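PDB 2HF9: probable hydrogenase maturation factor HypB from Methanocaldococcus jannaschii, which probably hydrolyses GTP slowly and uses that activity to help insert nickel into [NiFe] hydrogenases during their maturation. Local coordinates for residues C100-H105 / I124-N129; A69-D74 / V92-G97; G128-P133 / G161-A166. All blocks are in the same frame, centred on the assembly; numbering follows the deposited sequence.

Contact 1 of 3, residues C100-H105 / I124-N129; sequences CHLDAH and IENVGN. With ZN (zinc ion), chain D; MG (magnesium ion), chain C; GSP (5'-guanosine-diphosphate-monothiophosphate), chain E.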
loop_
_atom_site.group_PDB
_atom_site.type_symbol
_atom_site.label_atom_id
_atom_site.label_comp_id
_atom_site.label_asym_id
_atom_site.label_seq_id
_atom_site.Cartn_x
_atom_site.Cartn_y
_atom_site.Cartn_z
ATOM N N CYS A 100 -9.099 -5.601 -3.542
ATOM C CA CYS A 100 -8.151 -4.953 -2.636
ATOM C C CYS A 100 -8.178 -5.551 -1.227
ATOM O O CYS A 100 -7.717 -4.927 -0.267
ATOM C CB CYS A 100 -8.410 -3.444 -2.589
ATOM S SG CYS A 100 -10.095 -2.993 -2.160
ATOM N N HIS A 101 -8.714 -6.766 -1.120
ATOM C CA HIS A 101 -8.828 -7.487 0.147
ATOM C C HIS A 101 -9.199 -8.944 -0.123
ATOM O O HIS A 101 -9.803 -9.254 -1.151
ATOM C CB HIS A 101 -9.906 -6.849 1.031
ATOM C CG HIS A 101 -11.289 -6.943 0.461
ATOM N ND1 HIS A 101 -11.824 -5.976 -0.364
ATOM C CD2 HIS A 101 -12.243 -7.897 0.588
ATOM C CE1 HIS A 101 -13.049 -6.327 -0.713
ATOM N NE2 HIS A 101 -13.326 -7.490 -0.151
ATOM N N LEU A 102 -8.828 -9.831 0.795
ATOM C CA LEU A 102 -9.420 -11.163 0.843
ATOM C C LEU A 102 -10.764 -11.049 1.558
ATOM O O LEU A 102 -11.001 -10.076 2.272
ATOM C CB LEU A 102 -8.512 -12.140 1.602
ATOM C CG LEU A 102 -7.190 -12.585 0.970
ATOM C CD1 LEU A 102 -6.387 -13.372 1.986
ATOM C CD2 LEU A 102 -7.419 -13.416 -0.274
ATOM N N ASP A 103 -11.639 -12.032 1.368
ATOM C CA ASP A 103 -12.891 -12.097 2.128
ATOM C C ASP A 103 -13.108 -13.495 2.718
ATOM O O ASP A 103 -12.384 -14.428 2.380
ATOM C CB ASP A 103 -14.089 -11.607 1.289
ATOM C CG ASP A 103 -14.425 -12.523 0.111
ATOM O OD1 ASP A 103 -13.947 -13.671 0.061
ATOM O OD2 ASP A 103 -15.195 -12.084 -0.772
ATOM N N ALA A 104 -14.086 -13.633 3.610
ATOM C CA ALA A 104 -14.358 -14.919 4.264
ATOM C C ALA A 104 -14.762 -16.019 3.277
ATOM O O ALA A 104 -14.451 -17.194 3.487
ATOM C CB ALA A 104 -15.417 -14.756 5.336
ATOM N N HIS A 105 -15.449 -15.628 2.206
ATOM C CA HIS A 105 -15.904 -16.559 1.183
ATOM C C HIS A 105 -14.737 -17.286 0.515
ATOM O O HIS A 105 -14.699 -18.521 0.488
ATOM C CB HIS A 105 -16.765 -15.831 0.141
ATOM C CG HIS A 105 -17.250 -16.714 -0.964
ATOM N ND1 HIS A 105 -17.070 -16.406 -2.296
ATOM C CD2 HIS A 105 -17.894 -17.904 -0.936
ATOM C CE1 HIS A 105 -17.592 -17.366 -3.040
ATOM N NE2 HIS A 105 -18.099 -18.286 -2.239
ATOM N N ILE A 124 -2.637 -16.388 7.329
ATOM C CA ILE A 124 -3.188 -15.861 6.087
ATOM C C ILE A 124 -2.534 -14.528 5.749
ATOM O O ILE A 124 -2.647 -13.570 6.519
ATOM C CB ILE A 124 -4.721 -15.659 6.174
ATOM C CG1 ILE A 124 -5.420 -16.927 6.681
ATOM C CG2 ILE A 124 -5.280 -15.209 4.818
ATOM C CD1 ILE A 124 -6.936 -16.787 6.801
ATOM N N GLU A 125 -1.847 -14.464 4.610
ATOM C CA GLU A 125 -1.327 -13.183 4.147
ATOM C C GLU A 125 -2.348 -12.499 3.256
ATOM O O GLU A 125 -2.600 -12.929 2.128
ATOM C CB GLU A 125 0.015 -13.310 3.427
ATOM C CG GLU A 125 0.602 -11.947 3.075
ATOM C CD GLU A 125 2.037 -12.008 2.616
ATOM O OE1 GLU A 125 2.724 -12.996 2.928
ATOM O OE2 GLU A 125 2.488 -11.067 1.930
ATOM N N ASN A 126 -2.936 -11.434 3.790
ATOM C CA ASN A 126 -3.916 -10.639 3.076
ATOM C C ASN A 126 -3.231 -9.825 1.982
ATOM O O ASN A 126 -2.000 -9.770 1.918
ATOM C CB ASN A 126 -4.622 -9.706 4.062
ATOM C CG ASN A 126 -6.085 -9.504 3.737
ATOM O OD1 ASN A 126 -6.464 -9.304 2.579
ATOM N ND2 ASN A 126 -6.917 -9.539 4.766
ATOM N N VAL A 127 -4.017 -9.189 1.123
ATOM C CA VAL A 127 -3.431 -8.330 0.093
ATOM C C VAL A 127 -2.864 -7.062 0.755
ATOM O O VAL A 127 -3.382 -6.608 1.778
ATOM C CB VAL A 127 -4.433 -7.990 -1.041
ATOM C CG1 VAL A 127 -5.284 -9.207 -1.417
ATOM C CG2 VAL A 127 -5.314 -6.844 -0.645
ATOM N N GLY A 128 -1.784 -6.521 0.189
ATOM C CA GLY A 128 -1.143 -5.315 0.728
ATOM C C GLY A 128 -1.951 -4.061 0.456
ATOM O O GLY A 128 -1.954 -3.548 -0.662
ATOM N N ASN A 129 -2.633 -3.573 1.493
ATOM C CA ASN A 129 -3.586 -2.471 1.398
ATOM C C ASN A 129 -4.007 -2.113 2.817
ATOM O O ASN A 129 -4.358 -3.002 3.598
ATOM C CB ASN A 129 -4.821 -2.897 0.582
ATOM C CG ASN A 129 -5.675 -1.714 0.112
ATOM O OD1 ASN A 129 -6.188 -0.931 0.914
ATOM N ND2 ASN A 129 -5.850 -1.604 -1.199
HETATM ZN ZN ZN D . -18.678 -20.041 -2.443
HETATM MG MG MG C . 4.313 -10.771 0.848
HETATM P PG GSP E . 3.942 -7.807 -0.307
HETATM O O3B GSP E . 5.165 -7.438 0.672
HETATM S S1G GSP E . 2.681 -6.647 -0.123
HETATM O O2G GSP E . 4.514 -7.760 -1.736
HETATM O O3G GSP E . 3.453 -9.230 0.012
HETATM P PB GSP E . 5.373 -8.044 2.153
HETATM O O1B GSP E . 4.658 -7.186 3.119
HETATM O O2B GSP E . 5.004 -9.467 2.262
HETATM P PA GSP E . 8.201 -8.731 2.225
HETATM O O1A GSP E . 8.243 -9.782 3.269
HETATM O O2A GSP E . 8.253 -9.308 0.857
HETATM O O3A GSP E . 6.939 -7.748 2.408
HETATM O "O5'" GSP E . 9.396 -7.700 2.503
HETATM C "C5'" GSP E . 9.583 -6.561 1.687
HETATM C "C4'" GSP E . 11.056 -6.167 1.678
HETATM O "O4'" GSP E . 11.438 -5.629 2.933
HETATM C "C3'" GSP E . 11.991 -7.336 1.413
HETATM O "O3'" GSP E . 13.015 -6.834 0.586
HETATM C "C2'" GSP E . 12.543 -7.689 2.777
HETATM O "O2'" GSP E . 13.846 -8.203 2.708
HETATM C "C1'" GSP E . 12.540 -6.342 3.472
HETATM N N9 GSP E . 12.351 -6.350 4.932
HETATM C C8 GSP E . 11.308 -6.877 5.654
HETATM N N7 GSP E . 11.524 -6.600 6.960
HETATM C C5 GSP E . 12.672 -5.894 7.075
HETATM C C6 GSP E . 13.350 -5.356 8.169
HETATM O O6 GSP E . 12.902 -5.492 9.306
HETATM N N1 GSP E . 14.527 -4.660 7.960
HETATM C C2 GSP E . 15.031 -4.506 6.679
HETATM N N2 GSP E . 16.165 -3.842 6.484
HETATM N N3 GSP E . 14.354 -5.038 5.596
HETATM C C4 GSP E . 13.193 -5.718 5.800
HETATM O O HOH W 1 -9.769 -8.559 4.447
HETATM O O HOH W 2 6.060 -10.546 -0.185
#
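Cys100 meets the other segment at two points: its CB lies 3.4 Å from Asn129 ND2, and its carbonyl O is 3.1 Å from Val127 CG2, a methyl placed between its own backbone N and carbonyl carbon. This O is buried and has no polar partner. Cys100 SG stands in the plane of the His101 ring, at its edge, and is here oxidised to a disulfide with Cys132; all three are experimentally established zinc ligands, and probably nickel ligands. His101 turns its CB away from 124-129, and its ring stacks on Phe136, while its backbone N passes over the same Val127 methyl.

At Leu102 the contact turns polar: its N donates to Asn126 OD1 (3.0 Å, a nearly straight 168° at the hydrogen), and Val127 N grips the same oxygen from a lone-pair direction in the amide plane at 2.8 Å. The far side of the amide is fixed too, ND2 bonding to Asp42 and to a water that also reaches Leu102 O. Residues Glu125 to Gly128 match the ExxG form of the G3 motif of the G3E family of SIMIBI GTPases, and Glu125 OE2 ligates the magnesium at 2.1 Å, beside O3G of the nucleotide's γ-thiophosphate. A CB on Gly128 would run into the sulfur S1G of that group. The Leu102 side chain slides past Asn126 and sets CD1 3.6 Å from Ile124 CG2.

Asp103 then N-caps helix 104-111 through OD1 and Leu106 N, and in its first turn His105 NE2 binds a zinc ion at 1.9 Å together with His109.

Contact 2 of 3, residues A69-D74 / V92-G97; sequences ACIAGD and VPLNTG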
loop_
_atom_site.group_PDB
_atom_site.type_symbol
_atom_site.label_atom_id
_atom_site.label_comp_id
_atom_site.label_asym_id
_atom_site.label_seq_id
_atom_site.Cartn_x
_atom_site.Cartn_y
_atom_site.Cartn_z
ATOM N N ALA A 69 -0.064 -24.158 8.344
ATOM C CA ALA A 69 -0.535 -23.949 6.981
ATOM C C ALA A 69 -0.604 -22.457 6.708
ATOM O O ALA A 69 -0.742 -21.657 7.638
ATOM C CB ALA A 69 -1.905 -24.580 6.783
ATOM N N CYS A 70 -0.503 -22.093 5.433
ATOM C CA CYS A 70 -0.668 -20.710 5.002
ATOM C C CYS A 70 -1.662 -20.557 3.861
ATOM O O CYS A 70 -1.847 -21.465 3.046
ATOM C CB CYS A 70 0.669 -20.113 4.564
ATOM S SG CYS A 70 1.932 -20.117 5.837
ATOM N N ILE A 71 -2.298 -19.393 3.829
ATOM C CA ILE A 71 -3.052 -18.925 2.677
ATOM C C ILE A 71 -2.378 -17.628 2.239
ATOM O O ILE A 71 -2.269 -16.681 3.024
ATOM C CB ILE A 71 -4.551 -18.682 3.018
ATOM C CG1 ILE A 71 -5.259 -20.013 3.289
ATOM C CG2 ILE A 71 -5.255 -17.925 1.884
ATOM C CD1 ILE A 71 -6.594 -19.886 4.038
ATOM N N ALA A 72 -1.904 -17.602 1.000
ATOM C CA ALA A 72 -1.217 -16.436 0.460
ATOM C C ALA A 72 -2.043 -15.823 -0.659
ATOM O O ALA A 72 -2.162 -16.401 -1.744
ATOM C CB ALA A 72 0.167 -16.815 -0.042
ATOM N N GLY A 73 -2.623 -14.660 -0.380
ATOM C CA GLY A 73 -3.418 -13.945 -1.367
ATOM C C GLY A 73 -2.707 -12.721 -1.912
ATOM O O GLY A 73 -2.221 -11.884 -1.153
ATOM N N ASP A 74 -2.634 -12.631 -3.235
ATOM C CA ASP A 74 -2.138 -11.437 -3.927
ATOM C C ASP A 74 -2.517 -11.534 -5.399
ATOM O O ASP A 74 -3.006 -12.573 -5.836
ATOM C CB ASP A 74 -0.621 -11.294 -3.763
ATOM C CG ASP A 74 -0.128 -9.874 -4.022
ATOM O OD1 ASP A 74 -0.949 -8.934 -4.128
ATOM O OD2 ASP A 74 1.098 -9.696 -4.127
ATOM N N VAL A 92 -1.981 -22.622 0.425
ATOM C CA VAL A 92 -3.015 -22.429 -0.579
ATOM C C VAL A 92 -2.855 -21.020 -1.146
ATOM O O VAL A 92 -3.035 -20.032 -0.422
ATOM C CB VAL A 92 -4.441 -22.626 -0.014
ATOM C CG1 VAL A 92 -5.488 -22.358 -1.092
ATOM C CG2 VAL A 92 -4.600 -24.035 0.543
ATOM N N PRO A 93 -2.493 -20.920 -2.436
ATOM C CA PRO A 93 -2.392 -19.602 -3.043
ATOM C C PRO A 93 -3.756 -19.105 -3.510
ATOM O O PRO A 93 -4.593 -19.902 -3.948
ATOM C CB PRO A 93 -1.461 -19.838 -4.234
ATOM C CG PRO A 93 -1.681 -21.265 -4.612
ATOM C CD PRO A 93 -2.147 -22.001 -3.382
ATOM N N LEU A 94 -3.973 -17.799 -3.403
ATOM C CA LEU A 94 -5.188 -17.176 -3.910
ATOM C C LEU A 94 -4.840 -15.979 -4.783
ATOM O O LEU A 94 -4.370 -14.951 -4.288
ATOM C CB LEU A 94 -6.122 -16.759 -2.761
ATOM C CG LEU A 94 -6.843 -17.845 -1.950
ATOM C CD1 LEU A 94 -7.615 -17.223 -0.789
ATOM C CD2 LEU A 94 -7.779 -18.684 -2.822
ATOM N N ASN A 95 -5.048 -16.127 -6.087
ATOM C CA ASN A 95 -4.884 -15.020 -7.012
ATOM C C ASN A 95 -6.102 -14.115 -6.885
ATOM O O ASN A 95 -7.223 -14.506 -7.226
ATOM C CB ASN A 95 -4.701 -15.520 -8.446
ATOM C CG ASN A 95 -3.405 -16.295 -8.638
ATOM O OD1 ASN A 95 -2.325 -15.830 -8.277
ATOM N ND2 ASN A 95 -3.508 -17.480 -9.231
ATOM N N THR A 96 -5.872 -12.911 -6.372
ATOM C CA THR A 96 -6.956 -12.060 -5.890
ATOM C C THR A 96 -7.479 -11.057 -6.913
ATOM O O THR A 96 -8.376 -10.272 -6.607
ATOM C CB THR A 96 -6.547 -11.316 -4.598
ATOM O OG1 THR A 96 -5.334 -10.594 -4.829
ATOM C CG2 THR A 96 -6.333 -12.302 -3.456
ATOM N N GLY A 97 -6.923 -11.089 -8.122
ATOM C CA GLY A 97 -7.346 -10.193 -9.201
ATOM C C GLY A 97 -7.281 -8.732 -8.808
ATOM O O GLY A 97 -6.273 -8.269 -8.277
#
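Ile71 and Leu94 project from the same face of two neighbouring parallel strands and cross obliquely, Ile71 CG2 touching Leu94 CD1 at 3.6 Å. CG2 of Ile71 is anti to its backbone N (chi1, which places CG1, is -69°), and this branch is the one that extends over the next strand. Val92 shares that face, its CB flanking Ile71 CG1 at 4.3 Å. Beside Leu94, across the strand pair, comes Gly73, which has no side chain; a CB there would be tight against Thr96 CG2, the methyl that now lies over Gly73 CA at 3.9 Å. Ala72, Pro93, Asp74 and Asn95 point to the opposite face, where the pairs Ala72-Pro93 and Asp74-Asn95 sit side by side.

Five backbone bonds hold the strands in register, alternating in donor: Val92 N to Cys70 O, Ala72 N to Val92 O, Leu94 N to Ala72 O at 2.8 Å, Asp74 N to Leu94 O, and Thr96 N to Asp74 O. The last bond is less regular than the rest, the donor standing 55° out of the carbonyl plane, as the chain leaves the strand at Thr96. There Thr96 OG1 comes 3.0 Å from Asp74 C without a hydrogen bond to Asp74 O.

The pair forms the two strands of a beta-alpha-beta unit at one edge of the P-loop sheet, strand 90-95 being outermost in this chain. Helix 78-85 connects the strands and packs on the Ala72 face through Met84 and Ala81. Helix 104-111 lays Ala110 against Ile71 and Val92 on the other face, and strand 121-125 runs along the far edge of 68-74.

Contact 3 of 3, residues G128-P133 / G161-A166; sequences GNLICP and GIMKTA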
loop_
_atom_site.group_PDB
_atom_site.type_symbol
_atom_site.label_atom_id
_atom_site.label_comp_id
_atom_site.label_asym_id
_atom_site.label_seq_id
_atom_site.Cartn_x
_atom_site.Cartn_y
_atom_site.Cartn_z
ATOM N N GLY A 128 -1.784 -6.521 0.189
ATOM C CA GLY A 128 -1.143 -5.315 0.728
ATOM C C GLY A 128 -1.951 -4.061 0.456
ATOM O O GLY A 128 -1.954 -3.548 -0.662
ATOM N N ASN A 129 -2.633 -3.573 1.493
ATOM C CA ASN A 129 -3.586 -2.471 1.398
ATOM C C ASN A 129 -4.007 -2.113 2.817
ATOM O O ASN A 129 -4.358 -3.002 3.598
ATOM C CB ASN A 129 -4.821 -2.897 0.582
ATOM C CG ASN A 129 -5.675 -1.714 0.112
ATOM O OD1 ASN A 129 -6.188 -0.931 0.914
ATOM N ND2 ASN A 129 -5.850 -1.604 -1.199
ATOM N N LEU A 130 -3.973 -0.823 3.148
ATOM C CA LEU A 130 -4.358 -0.364 4.485
ATOM C C LEU A 130 -5.794 0.160 4.578
ATOM O O LEU A 130 -6.199 0.679 5.622
ATOM C CB LEU A 130 -3.376 0.701 4.999
ATOM C CG LEU A 130 -1.982 0.274 5.468
ATOM C CD1 LEU A 130 -1.185 1.500 5.892
ATOM C CD2 LEU A 130 -2.045 -0.746 6.612
ATOM N N ILE A 131 -6.559 0.021 3.499
ATOM C CA ILE A 131 -7.934 0.526 3.452
ATOM C C ILE A 131 -8.985 -0.593 3.491
ATOM O O ILE A 131 -9.667 -0.758 4.508
ATOM C CB ILE A 131 -8.161 1.484 2.240
ATOM C CG1 ILE A 131 -7.458 2.826 2.463
ATOM C CG2 ILE A 131 -9.639 1.754 2.014
ATOM C CD1 ILE A 131 -6.063 2.896 1.914
ATOM N N CYS A 132 -9.091 -1.364 2.405
ATOM C CA CYS A 132 -10.177 -2.344 2.219
ATOM C C CYS A 132 -10.253 -3.492 3.232
ATOM O O CYS A 132 -11.354 -3.834 3.676
ATOM C CB CYS A 132 -10.137 -2.946 0.815
ATOM S SG CYS A 132 -9.896 -1.792 -0.533
ATOM N N PRO A 133 -9.101 -4.117 3.575
ATOM C CA PRO A 133 -9.157 -5.264 4.489
ATOM C C PRO A 133 -9.737 -4.959 5.875
ATOM O O PRO A 133 -10.130 -5.884 6.587
ATOM C CB PRO A 133 -7.686 -5.688 4.607
ATOM C CG PRO A 133 -7.034 -5.161 3.378
ATOM C CD PRO A 133 -7.716 -3.850 3.139
ATOM N N GLY A 161 -8.549 3.645 10.830
ATOM C CA GLY A 161 -9.579 2.630 10.594
ATOM C C GLY A 161 -9.094 1.197 10.684
ATOM O O GLY A 161 -9.631 0.401 11.469
ATOM N N ILE A 162 -8.074 0.858 9.892
ATOM C CA ILE A 162 -7.517 -0.501 9.920
ATOM C C ILE A 162 -6.795 -0.793 11.239
ATOM O O ILE A 162 -6.847 -1.919 11.739
ATOM C CB ILE A 162 -6.602 -0.810 8.691
ATOM C CG1 ILE A 162 -6.399 -2.328 8.534
ATOM C CG2 ILE A 162 -5.272 -0.052 8.777
ATOM C CD1 ILE A 162 -5.730 -2.750 7.229
ATOM N N MET A 163 -6.142 0.231 11.795
ATOM C CA MET A 163 -5.405 0.108 13.056
ATOM C C MET A 163 -6.312 -0.322 14.195
ATOM O O MET A 163 -5.914 -1.118 15.043
ATOM C CB MET A 163 -4.685 1.414 13.416
ATOM C CG MET A 163 -3.592 1.817 12.447
ATOM S SD MET A 163 -2.314 0.566 12.202
ATOM C CE MET A 163 -1.646 1.143 10.650
ATOM N N LYS A 164 -7.540 0.192 14.195
ATOM C CA LYS A 164 -8.537 -0.165 15.208
ATOM C C LYS A 164 -9.018 -1.611 15.107
ATOM O O LYS A 164 -9.611 -2.135 16.053
ATOM C CB LYS A 164 -9.735 0.786 15.144
ATOM C CG LYS A 164 -9.416 2.217 15.534
ATOM C CD LYS A 164 -10.685 3.053 15.578
ATOM C CE LYS A 164 -10.366 4.536 15.615
ATOM N NZ LYS A 164 -10.192 5.087 14.235
ATOM N N THR A 165 -8.770 -2.252 13.965
ATOM C CA THR A 165 -9.188 -3.644 13.763
ATOM C C THR A 165 -8.083 -4.635 14.147
ATOM O O THR A 165 -8.304 -5.846 14.169
ATOM C CB THR A 165 -9.670 -3.911 12.306
ATOM O OG1 THR A 165 -8.546 -3.961 11.416
ATOM C CG2 THR A 165 -10.637 -2.820 11.844
ATOM N N ALA A 166 -6.905 -4.110 14.477
ATOM C CA ALA A 166 -5.745 -4.940 14.790
ATOM C C ALA A 166 -5.724 -5.404 16.244
ATOM O O ALA A 166 -6.070 -4.646 17.156
ATOM C CB ALA A 166 -4.463 -4.194 14.460
HETATM O O HOH W 3 -7.781 1.973 7.323
#
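Ile162 stretches toward Leu130 with CG1 anti to its own backbone N (chi1 -163°), an orientation that sets CG2 between N and the carbonyl carbon and turns both branches onto the loop. Leu130 holds CG anti to its carbonyl carbon (chi1 -74°). The two side chains cross at about a right angle, with Leu130 CD2 3.9 Å from Ile162 CG2. The Leu130 carbonyl lies against the isoleucine as well, its O 3.4 Å from CG2, while Ile162 CD1 reaches 3.9 Å to Leu130 CA and continues toward Pro133 CB. A water makes the polar link beside this apolar patch, donating to Leu130 O and accepting from Ile162 N at 2.8 Å. An alanine in place of Ile162 would probably open a gap between Leu130 CD2 and the Pro133 ring, leaving the leucine branch with only the distant Met163 CE across the contact.

The loop keeps its shape through Asn129, whose OD1 takes Ile131 N in its carbonyl plane (2.8 Å) as an Asx turn, and Cys132 N from above that plane in a longer bond. Cys132, a zinc ligand in experiment and here disulfide-bonded to Cys100, turns its CB away from 161-166. On the helix side, Ile162 O accepts both N and OG1 of Thr165 (OG1 at 2.7 Å), and a type I turn runs from Met163 to Ala166.

The join packs against the central strands: Met44 of strand 39-45 meets both Ile162 and Pro133, Ile147 of strand 142-148 lies against Leu130 and Met163, and Ile194 of helix 184-194 flanks Met163.

Contacts 1 and 2 abut through the sheet: Glu125 N lies 2.8 Å from Ile71 O and Glu125 O 3.0 Å from Gly73 N, probable hydrogen bonds between adjacent strands, while Leu102 CD2 packs on Thr96 CG2 at 3.5 Å. Contact 3 continues from contact 1, sharing Gly128 and Asn129, and is tied to it by the disulfide Cys100 SG to Cys132 SG, 2.0 Å. Contacts 2 and 3 do not touch, their centres about 18 Å apart. The 124-133 chain thus leads from the magnesium and nucleotide to the cysteine site at the second subunit, whose Cys100 packs on Cys132; in contact 2 the side chain of Asp74 lies about 5 Å from a bound nucleotide.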